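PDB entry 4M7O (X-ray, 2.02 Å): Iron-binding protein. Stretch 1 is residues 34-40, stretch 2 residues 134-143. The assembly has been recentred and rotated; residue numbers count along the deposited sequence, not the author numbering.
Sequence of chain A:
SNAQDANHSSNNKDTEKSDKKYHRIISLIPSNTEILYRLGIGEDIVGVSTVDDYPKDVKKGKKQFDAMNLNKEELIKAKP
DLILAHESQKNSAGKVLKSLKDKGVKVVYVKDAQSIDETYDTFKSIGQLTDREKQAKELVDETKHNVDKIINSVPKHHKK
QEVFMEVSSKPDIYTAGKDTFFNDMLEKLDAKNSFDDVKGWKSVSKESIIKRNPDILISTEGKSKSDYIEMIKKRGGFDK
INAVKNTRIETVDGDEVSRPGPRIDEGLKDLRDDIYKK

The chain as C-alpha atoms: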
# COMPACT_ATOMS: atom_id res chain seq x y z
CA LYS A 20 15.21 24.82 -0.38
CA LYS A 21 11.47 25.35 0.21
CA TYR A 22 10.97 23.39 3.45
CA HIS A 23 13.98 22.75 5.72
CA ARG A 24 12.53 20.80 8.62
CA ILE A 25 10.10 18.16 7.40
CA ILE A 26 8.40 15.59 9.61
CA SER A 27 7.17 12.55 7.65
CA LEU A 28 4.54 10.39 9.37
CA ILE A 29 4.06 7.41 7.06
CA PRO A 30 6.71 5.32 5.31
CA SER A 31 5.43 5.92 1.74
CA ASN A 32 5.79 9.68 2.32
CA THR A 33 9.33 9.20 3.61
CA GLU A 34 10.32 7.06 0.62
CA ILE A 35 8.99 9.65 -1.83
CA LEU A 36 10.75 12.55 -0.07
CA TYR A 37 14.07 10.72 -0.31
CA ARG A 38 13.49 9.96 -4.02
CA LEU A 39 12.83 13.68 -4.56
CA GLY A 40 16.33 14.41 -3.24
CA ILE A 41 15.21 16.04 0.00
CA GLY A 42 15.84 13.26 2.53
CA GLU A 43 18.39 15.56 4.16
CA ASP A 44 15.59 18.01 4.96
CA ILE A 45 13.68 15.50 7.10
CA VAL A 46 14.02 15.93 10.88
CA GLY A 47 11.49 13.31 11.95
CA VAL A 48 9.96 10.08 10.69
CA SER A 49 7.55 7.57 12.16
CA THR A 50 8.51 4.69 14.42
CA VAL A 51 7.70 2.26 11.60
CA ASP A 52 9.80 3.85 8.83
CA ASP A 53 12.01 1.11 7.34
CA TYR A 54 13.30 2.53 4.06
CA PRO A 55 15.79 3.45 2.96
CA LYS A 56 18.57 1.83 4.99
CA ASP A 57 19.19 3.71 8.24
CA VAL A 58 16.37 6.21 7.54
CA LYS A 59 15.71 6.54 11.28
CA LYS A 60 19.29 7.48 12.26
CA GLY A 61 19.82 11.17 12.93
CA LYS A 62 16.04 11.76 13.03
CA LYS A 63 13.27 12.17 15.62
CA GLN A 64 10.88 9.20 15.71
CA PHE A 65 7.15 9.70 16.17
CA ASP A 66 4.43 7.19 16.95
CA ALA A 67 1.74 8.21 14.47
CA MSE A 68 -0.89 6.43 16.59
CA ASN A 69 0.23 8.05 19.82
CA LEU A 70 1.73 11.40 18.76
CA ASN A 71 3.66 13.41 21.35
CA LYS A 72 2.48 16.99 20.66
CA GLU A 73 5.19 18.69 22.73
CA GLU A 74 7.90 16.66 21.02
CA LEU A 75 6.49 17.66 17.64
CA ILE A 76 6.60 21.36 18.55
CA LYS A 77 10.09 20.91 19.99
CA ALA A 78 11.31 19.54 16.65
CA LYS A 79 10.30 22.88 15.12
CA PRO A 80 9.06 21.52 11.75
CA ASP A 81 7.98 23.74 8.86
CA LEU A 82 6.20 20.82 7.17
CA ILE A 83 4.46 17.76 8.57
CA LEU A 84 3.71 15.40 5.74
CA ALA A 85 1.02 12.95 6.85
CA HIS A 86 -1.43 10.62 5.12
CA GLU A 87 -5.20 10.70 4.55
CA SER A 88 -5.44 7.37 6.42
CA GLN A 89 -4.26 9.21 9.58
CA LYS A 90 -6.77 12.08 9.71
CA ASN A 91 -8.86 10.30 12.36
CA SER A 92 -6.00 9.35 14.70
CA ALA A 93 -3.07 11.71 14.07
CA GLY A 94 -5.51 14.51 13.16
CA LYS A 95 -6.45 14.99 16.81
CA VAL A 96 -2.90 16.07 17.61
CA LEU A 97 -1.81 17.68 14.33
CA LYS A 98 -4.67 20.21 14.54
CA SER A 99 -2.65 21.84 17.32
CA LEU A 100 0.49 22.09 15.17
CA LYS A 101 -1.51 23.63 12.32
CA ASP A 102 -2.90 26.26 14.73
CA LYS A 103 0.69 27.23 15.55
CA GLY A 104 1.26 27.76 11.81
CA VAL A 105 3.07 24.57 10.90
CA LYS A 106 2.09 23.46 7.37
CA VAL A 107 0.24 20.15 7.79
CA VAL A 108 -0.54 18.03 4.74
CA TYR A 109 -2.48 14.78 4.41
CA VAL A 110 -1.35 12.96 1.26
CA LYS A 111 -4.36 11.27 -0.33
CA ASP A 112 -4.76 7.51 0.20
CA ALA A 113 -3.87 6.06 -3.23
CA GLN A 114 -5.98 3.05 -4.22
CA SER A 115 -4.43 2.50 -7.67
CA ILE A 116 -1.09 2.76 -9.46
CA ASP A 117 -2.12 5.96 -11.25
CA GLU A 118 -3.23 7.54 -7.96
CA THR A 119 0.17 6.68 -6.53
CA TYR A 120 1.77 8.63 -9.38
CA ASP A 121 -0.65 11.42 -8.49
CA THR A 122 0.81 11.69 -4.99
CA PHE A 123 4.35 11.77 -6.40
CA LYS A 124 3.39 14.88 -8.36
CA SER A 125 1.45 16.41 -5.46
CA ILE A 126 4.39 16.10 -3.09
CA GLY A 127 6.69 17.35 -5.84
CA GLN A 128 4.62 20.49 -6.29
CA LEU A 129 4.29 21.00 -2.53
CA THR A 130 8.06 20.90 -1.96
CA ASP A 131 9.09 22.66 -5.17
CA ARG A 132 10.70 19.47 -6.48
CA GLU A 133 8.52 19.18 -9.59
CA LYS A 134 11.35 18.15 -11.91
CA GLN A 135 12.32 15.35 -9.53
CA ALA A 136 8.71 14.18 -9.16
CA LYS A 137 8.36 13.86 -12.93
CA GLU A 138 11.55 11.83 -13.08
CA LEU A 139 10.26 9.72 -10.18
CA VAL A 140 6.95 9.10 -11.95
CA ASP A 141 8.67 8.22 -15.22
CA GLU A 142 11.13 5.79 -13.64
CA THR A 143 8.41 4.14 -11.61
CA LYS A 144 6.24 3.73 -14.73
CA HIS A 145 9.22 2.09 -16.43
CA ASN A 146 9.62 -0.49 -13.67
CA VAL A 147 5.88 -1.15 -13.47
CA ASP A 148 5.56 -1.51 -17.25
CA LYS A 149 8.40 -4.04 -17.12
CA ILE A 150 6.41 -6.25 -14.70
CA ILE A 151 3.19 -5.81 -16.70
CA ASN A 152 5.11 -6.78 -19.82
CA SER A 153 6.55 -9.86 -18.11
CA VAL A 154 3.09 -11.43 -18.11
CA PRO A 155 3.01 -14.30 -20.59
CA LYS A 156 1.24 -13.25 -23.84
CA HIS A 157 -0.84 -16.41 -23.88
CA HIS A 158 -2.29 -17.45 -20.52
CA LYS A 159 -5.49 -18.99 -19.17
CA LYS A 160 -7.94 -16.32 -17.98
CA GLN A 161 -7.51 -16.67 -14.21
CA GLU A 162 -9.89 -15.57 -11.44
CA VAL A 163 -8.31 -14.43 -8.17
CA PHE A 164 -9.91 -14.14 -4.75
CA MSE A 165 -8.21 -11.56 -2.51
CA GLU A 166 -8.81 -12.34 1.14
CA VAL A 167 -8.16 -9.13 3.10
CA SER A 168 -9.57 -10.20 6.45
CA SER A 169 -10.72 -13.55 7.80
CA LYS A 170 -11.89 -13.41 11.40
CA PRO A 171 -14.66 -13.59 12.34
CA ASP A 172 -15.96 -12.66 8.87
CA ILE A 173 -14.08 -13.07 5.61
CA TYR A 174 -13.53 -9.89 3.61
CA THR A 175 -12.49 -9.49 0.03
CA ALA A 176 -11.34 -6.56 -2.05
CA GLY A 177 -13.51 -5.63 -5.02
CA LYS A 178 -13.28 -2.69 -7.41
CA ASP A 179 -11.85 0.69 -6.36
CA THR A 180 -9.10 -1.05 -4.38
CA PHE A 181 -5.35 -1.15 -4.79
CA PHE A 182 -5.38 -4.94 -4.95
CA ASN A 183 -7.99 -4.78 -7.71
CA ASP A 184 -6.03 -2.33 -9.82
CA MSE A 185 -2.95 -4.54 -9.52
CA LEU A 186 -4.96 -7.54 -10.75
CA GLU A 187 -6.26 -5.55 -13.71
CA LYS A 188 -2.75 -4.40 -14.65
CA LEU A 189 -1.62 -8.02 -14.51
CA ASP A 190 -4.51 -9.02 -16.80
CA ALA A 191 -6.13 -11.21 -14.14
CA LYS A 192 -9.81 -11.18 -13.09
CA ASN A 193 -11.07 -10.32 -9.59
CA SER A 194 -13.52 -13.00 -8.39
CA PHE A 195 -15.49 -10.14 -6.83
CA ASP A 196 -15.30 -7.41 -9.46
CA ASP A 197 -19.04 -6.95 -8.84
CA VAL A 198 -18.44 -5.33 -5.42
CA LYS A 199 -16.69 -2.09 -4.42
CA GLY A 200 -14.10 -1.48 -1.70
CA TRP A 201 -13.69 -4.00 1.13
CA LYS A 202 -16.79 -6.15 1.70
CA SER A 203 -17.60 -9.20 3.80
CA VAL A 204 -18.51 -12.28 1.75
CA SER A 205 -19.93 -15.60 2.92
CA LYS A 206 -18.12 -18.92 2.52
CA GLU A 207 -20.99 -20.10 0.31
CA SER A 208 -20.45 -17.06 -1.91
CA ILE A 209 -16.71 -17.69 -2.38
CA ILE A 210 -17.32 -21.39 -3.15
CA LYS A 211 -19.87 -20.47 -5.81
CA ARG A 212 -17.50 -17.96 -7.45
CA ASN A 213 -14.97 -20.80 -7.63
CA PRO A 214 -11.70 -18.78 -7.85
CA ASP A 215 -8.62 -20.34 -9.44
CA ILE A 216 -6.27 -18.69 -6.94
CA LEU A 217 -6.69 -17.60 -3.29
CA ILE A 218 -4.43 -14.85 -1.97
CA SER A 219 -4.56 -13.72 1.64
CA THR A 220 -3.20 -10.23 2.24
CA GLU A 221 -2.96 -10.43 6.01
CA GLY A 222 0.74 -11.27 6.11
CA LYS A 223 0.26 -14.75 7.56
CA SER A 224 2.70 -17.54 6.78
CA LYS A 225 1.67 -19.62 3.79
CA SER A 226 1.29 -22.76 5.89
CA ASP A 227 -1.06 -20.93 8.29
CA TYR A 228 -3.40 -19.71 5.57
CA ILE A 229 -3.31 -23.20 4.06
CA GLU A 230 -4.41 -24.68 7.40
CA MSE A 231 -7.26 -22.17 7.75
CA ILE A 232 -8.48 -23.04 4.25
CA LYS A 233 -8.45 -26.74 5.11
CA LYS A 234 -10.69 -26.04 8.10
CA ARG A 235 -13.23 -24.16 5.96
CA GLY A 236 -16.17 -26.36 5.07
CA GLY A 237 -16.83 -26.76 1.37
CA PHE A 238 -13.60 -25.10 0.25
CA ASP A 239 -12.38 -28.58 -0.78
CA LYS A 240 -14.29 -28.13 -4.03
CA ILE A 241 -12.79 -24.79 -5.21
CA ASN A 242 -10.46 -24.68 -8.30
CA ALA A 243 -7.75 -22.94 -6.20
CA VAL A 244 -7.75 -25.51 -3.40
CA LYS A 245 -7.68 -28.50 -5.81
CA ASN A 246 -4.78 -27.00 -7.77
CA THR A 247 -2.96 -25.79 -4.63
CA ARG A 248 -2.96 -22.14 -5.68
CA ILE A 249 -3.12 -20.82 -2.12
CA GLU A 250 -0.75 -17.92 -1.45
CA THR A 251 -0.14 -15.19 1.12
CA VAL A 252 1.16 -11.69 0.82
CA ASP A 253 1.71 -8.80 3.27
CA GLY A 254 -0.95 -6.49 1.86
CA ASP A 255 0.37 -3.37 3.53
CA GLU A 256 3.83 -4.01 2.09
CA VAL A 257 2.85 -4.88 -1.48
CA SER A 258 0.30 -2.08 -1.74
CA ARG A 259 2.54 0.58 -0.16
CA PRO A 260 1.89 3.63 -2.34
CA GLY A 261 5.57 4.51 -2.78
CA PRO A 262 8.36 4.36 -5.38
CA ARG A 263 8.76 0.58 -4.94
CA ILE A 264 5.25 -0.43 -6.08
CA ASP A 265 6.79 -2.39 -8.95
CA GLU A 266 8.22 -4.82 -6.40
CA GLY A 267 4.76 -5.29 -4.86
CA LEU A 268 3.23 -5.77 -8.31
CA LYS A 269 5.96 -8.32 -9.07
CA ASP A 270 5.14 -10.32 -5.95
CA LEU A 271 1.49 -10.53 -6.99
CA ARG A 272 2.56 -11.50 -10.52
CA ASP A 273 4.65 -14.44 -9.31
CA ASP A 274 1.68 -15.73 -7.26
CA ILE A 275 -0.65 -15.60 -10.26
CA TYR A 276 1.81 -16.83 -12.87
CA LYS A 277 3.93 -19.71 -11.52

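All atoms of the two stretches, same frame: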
# COMPACT_ATOMS: atom_id res chain seq x y z
N GLU A 34 9.63 7.61 1.78
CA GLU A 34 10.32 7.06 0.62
C GLU A 34 10.30 8.05 -0.54
O GLU A 34 11.30 8.20 -1.24
CB GLU A 34 9.69 5.72 0.20
CG GLU A 34 9.92 4.60 1.20
CD GLU A 34 9.56 3.23 0.63
OE1 GLU A 34 9.81 2.99 -0.58
OE2 GLU A 34 9.04 2.39 1.40
N ILE A 35 9.17 8.71 -0.73
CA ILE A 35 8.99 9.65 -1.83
C ILE A 35 9.88 10.88 -1.63
O ILE A 35 10.50 11.36 -2.58
CB ILE A 35 7.52 10.09 -1.94
CG1 ILE A 35 6.62 8.91 -2.33
CG2 ILE A 35 7.37 11.24 -2.93
CD1 ILE A 35 5.14 9.21 -2.19
N LEU A 36 9.91 11.40 -0.40
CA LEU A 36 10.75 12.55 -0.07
C LEU A 36 12.21 12.28 -0.39
O LEU A 36 12.90 13.14 -0.94
CB LEU A 36 10.60 12.92 1.41
CG LEU A 36 9.29 13.63 1.76
CD1 LEU A 36 9.12 13.76 3.29
CD2 LEU A 36 9.30 15.01 1.08
N TYR A 37 12.69 11.09 -0.04
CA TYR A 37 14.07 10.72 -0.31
C TYR A 37 14.29 10.65 -1.82
O TYR A 37 15.32 11.10 -2.31
CB TYR A 37 14.43 9.38 0.35
CG TYR A 37 15.15 9.51 1.67
CD1 TYR A 37 14.44 9.69 2.85
CD2 TYR A 37 16.53 9.43 1.74
CE1 TYR A 37 15.09 9.78 4.05
CE2 TYR A 37 17.18 9.54 2.95
CZ TYR A 37 16.46 9.72 4.10
OH TYR A 37 17.10 9.83 5.30
N ARG A 38 13.32 10.10 -2.56
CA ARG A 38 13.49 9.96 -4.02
C ARG A 38 13.42 11.33 -4.72
O ARG A 38 13.85 11.48 -5.86
CB ARG A 38 12.48 8.97 -4.62
CG ARG A 38 12.73 7.50 -4.24
CD ARG A 38 14.07 6.97 -4.80
NE ARG A 38 14.14 7.11 -6.25
CZ ARG A 38 13.55 6.29 -7.12
NH1 ARG A 38 12.82 5.27 -6.70
NH2 ARG A 38 13.67 6.50 -8.43
N LEU A 39 12.88 12.32 -4.03
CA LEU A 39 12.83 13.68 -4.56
C LEU A 39 14.12 14.45 -4.27
O LEU A 39 14.30 15.57 -4.75
CB LEU A 39 11.63 14.46 -4.00
CG LEU A 39 10.25 13.93 -4.44
CD1 LEU A 39 9.13 14.85 -3.97
CD2 LEU A 39 10.20 13.74 -5.94
N GLY A 40 15.02 13.83 -3.50
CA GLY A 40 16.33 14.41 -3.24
C GLY A 40 16.35 15.26 -1.97
O GLY A 40 17.32 15.96 -1.70
N LYS A 134 10.47 18.85 -10.98
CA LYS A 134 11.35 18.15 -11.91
C LYS A 134 11.67 16.74 -11.42
O LYS A 134 11.61 15.78 -12.18
CB LYS A 134 12.65 18.94 -12.11
CG LYS A 134 13.73 18.21 -12.89
N GLN A 135 11.98 16.62 -10.13
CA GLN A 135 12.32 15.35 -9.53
C GLN A 135 11.11 14.42 -9.47
O GLN A 135 11.25 13.20 -9.59
CB GLN A 135 12.89 15.55 -8.12
CG GLN A 135 14.26 16.24 -8.06
CD GLN A 135 14.19 17.74 -8.25
OE1 GLN A 135 13.10 18.33 -8.29
NE2 GLN A 135 15.35 18.37 -8.36
N ALA A 136 9.92 14.99 -9.27
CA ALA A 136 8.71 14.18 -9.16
C ALA A 136 8.37 13.57 -10.51
O ALA A 136 7.92 12.43 -10.58
CB ALA A 136 7.55 14.99 -8.62
N LYS A 137 8.60 14.34 -11.57
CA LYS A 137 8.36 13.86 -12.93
C LYS A 137 9.30 12.71 -13.24
O LYS A 137 8.88 11.69 -13.80
CB LYS A 137 8.56 14.99 -13.95
CG LYS A 137 8.84 14.48 -15.37
CD LYS A 137 8.75 15.59 -16.42
CE LYS A 137 9.43 15.18 -17.72
NZ LYS A 137 9.02 13.83 -18.18
N GLU A 138 10.57 12.88 -12.88
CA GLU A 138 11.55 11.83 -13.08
C GLU A 138 11.17 10.59 -12.26
O GLU A 138 11.28 9.46 -12.73
CB GLU A 138 12.95 12.33 -12.73
CG GLU A 138 13.42 13.47 -13.64
CD GLU A 138 14.81 13.97 -13.31
OE1 GLU A 138 15.40 13.51 -12.31
OE2 GLU A 138 15.32 14.85 -14.05
N LEU A 139 10.69 10.82 -11.04
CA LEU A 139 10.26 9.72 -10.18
C LEU A 139 9.06 8.98 -10.76
O LEU A 139 8.97 7.76 -10.67
CB LEU A 139 9.93 10.25 -8.78
CG LEU A 139 9.30 9.22 -7.85
CD1 LEU A 139 10.25 8.07 -7.61
CD2 LEU A 139 8.91 9.87 -6.54
N VAL A 140 8.13 9.72 -11.36
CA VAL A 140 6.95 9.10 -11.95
C VAL A 140 7.38 8.28 -13.15
O VAL A 140 6.97 7.13 -13.30
CB VAL A 140 5.88 10.13 -12.37
CG1 VAL A 140 4.86 9.50 -13.31
CG2 VAL A 140 5.18 10.70 -11.14
N ASP A 141 8.21 8.88 -14.00
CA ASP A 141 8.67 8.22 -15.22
C ASP A 141 9.45 6.93 -14.95
O ASP A 141 9.26 5.94 -15.64
CB ASP A 141 9.50 9.18 -16.07
CG ASP A 141 8.66 10.30 -16.66
OD1 ASP A 141 7.44 10.10 -16.83
OD2 ASP A 141 9.24 11.37 -16.97
N GLU A 142 10.32 6.96 -13.95
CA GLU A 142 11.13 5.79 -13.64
C GLU A 142 10.28 4.69 -13.04
O GLU A 142 10.48 3.50 -13.30
CB GLU A 142 12.28 6.15 -12.70
CG GLU A 142 13.35 5.08 -12.62
CD GLU A 142 13.64 4.65 -11.20
OE1 GLU A 142 14.64 3.93 -10.99
OE2 GLU A 142 12.86 5.02 -10.30
N THR A 143 9.30 5.10 -12.24
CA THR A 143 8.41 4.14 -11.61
C THR A 143 7.50 3.49 -12.66
O THR A 143 7.26 2.28 -12.61
CB THR A 143 7.58 4.81 -10.52
OG1 THR A 143 8.46 5.42 -9.56
CG2 THR A 143 6.72 3.78 -9.82
O HOH W 1 10.83 4.07 -8.58

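Three residues carry most of this contact: Leu 139 on the second stretch, and Leu 39 and Arg 38 on the first, covering 82, 78 and 77 Å² of a summed 339 Å². The two helices are steeply inclined, 112° between their N-to-C directions, and their axes come no closer than 10.4 Å, so the gap is bridged by side chains.

Leu 139 points its CA-to-CB bond toward the first stretch and, with chi1 t and chi2 p, reaches the first stretch with both methyls: Leu 139 CD2 lies 4.2 Å from Ile 35 CG2 and 4.1 Å from Leu 39 CD2, within a buried apolar cluster, while Leu 139 CD1 sits over one face of the Arg 38 guanidinium, 3.8 Å from Arg 38 CZ.

Leu 39 starts sideways, but its m, t rotamer brings its end nearer: Leu 39 CD2 is 4.0 Å from Ala 136 CB and 3.6 Å from Ala 136 N. The short alanine side chain suits this close approach to the helix backbone. Here the backbones are also near, with Leu 39 CA 5.3 Å from Gln 135 CA, and Leu 39 O meets Gln 135 CG at 3.4 Å. The chain then turns at Gly 40, whose positive phi (92°) closes a Schellman motif and would jam a CB against the preceding carbonyl.

Arg 38 adds the polar part at the exposed margin. Its three successive m torsions fold it so that Arg 38 NH2 donates to Glu 142 OE2 at 2.5 Å, with an N-H...O angle of 165°, in a salt bridge. The carboxylate oxygen lies near the guanidinium plane, leaving a face for Leu 139. Water 1 reinforces the pair, accepting from Arg 38 NH1 (3.0 Å) and donating to Glu 142 OE2 (2.8 Å) and Thr 143 OG1 (2.9 Å); Thr 143 OG1 itself donates to Leu 139 O at 2.6 Å.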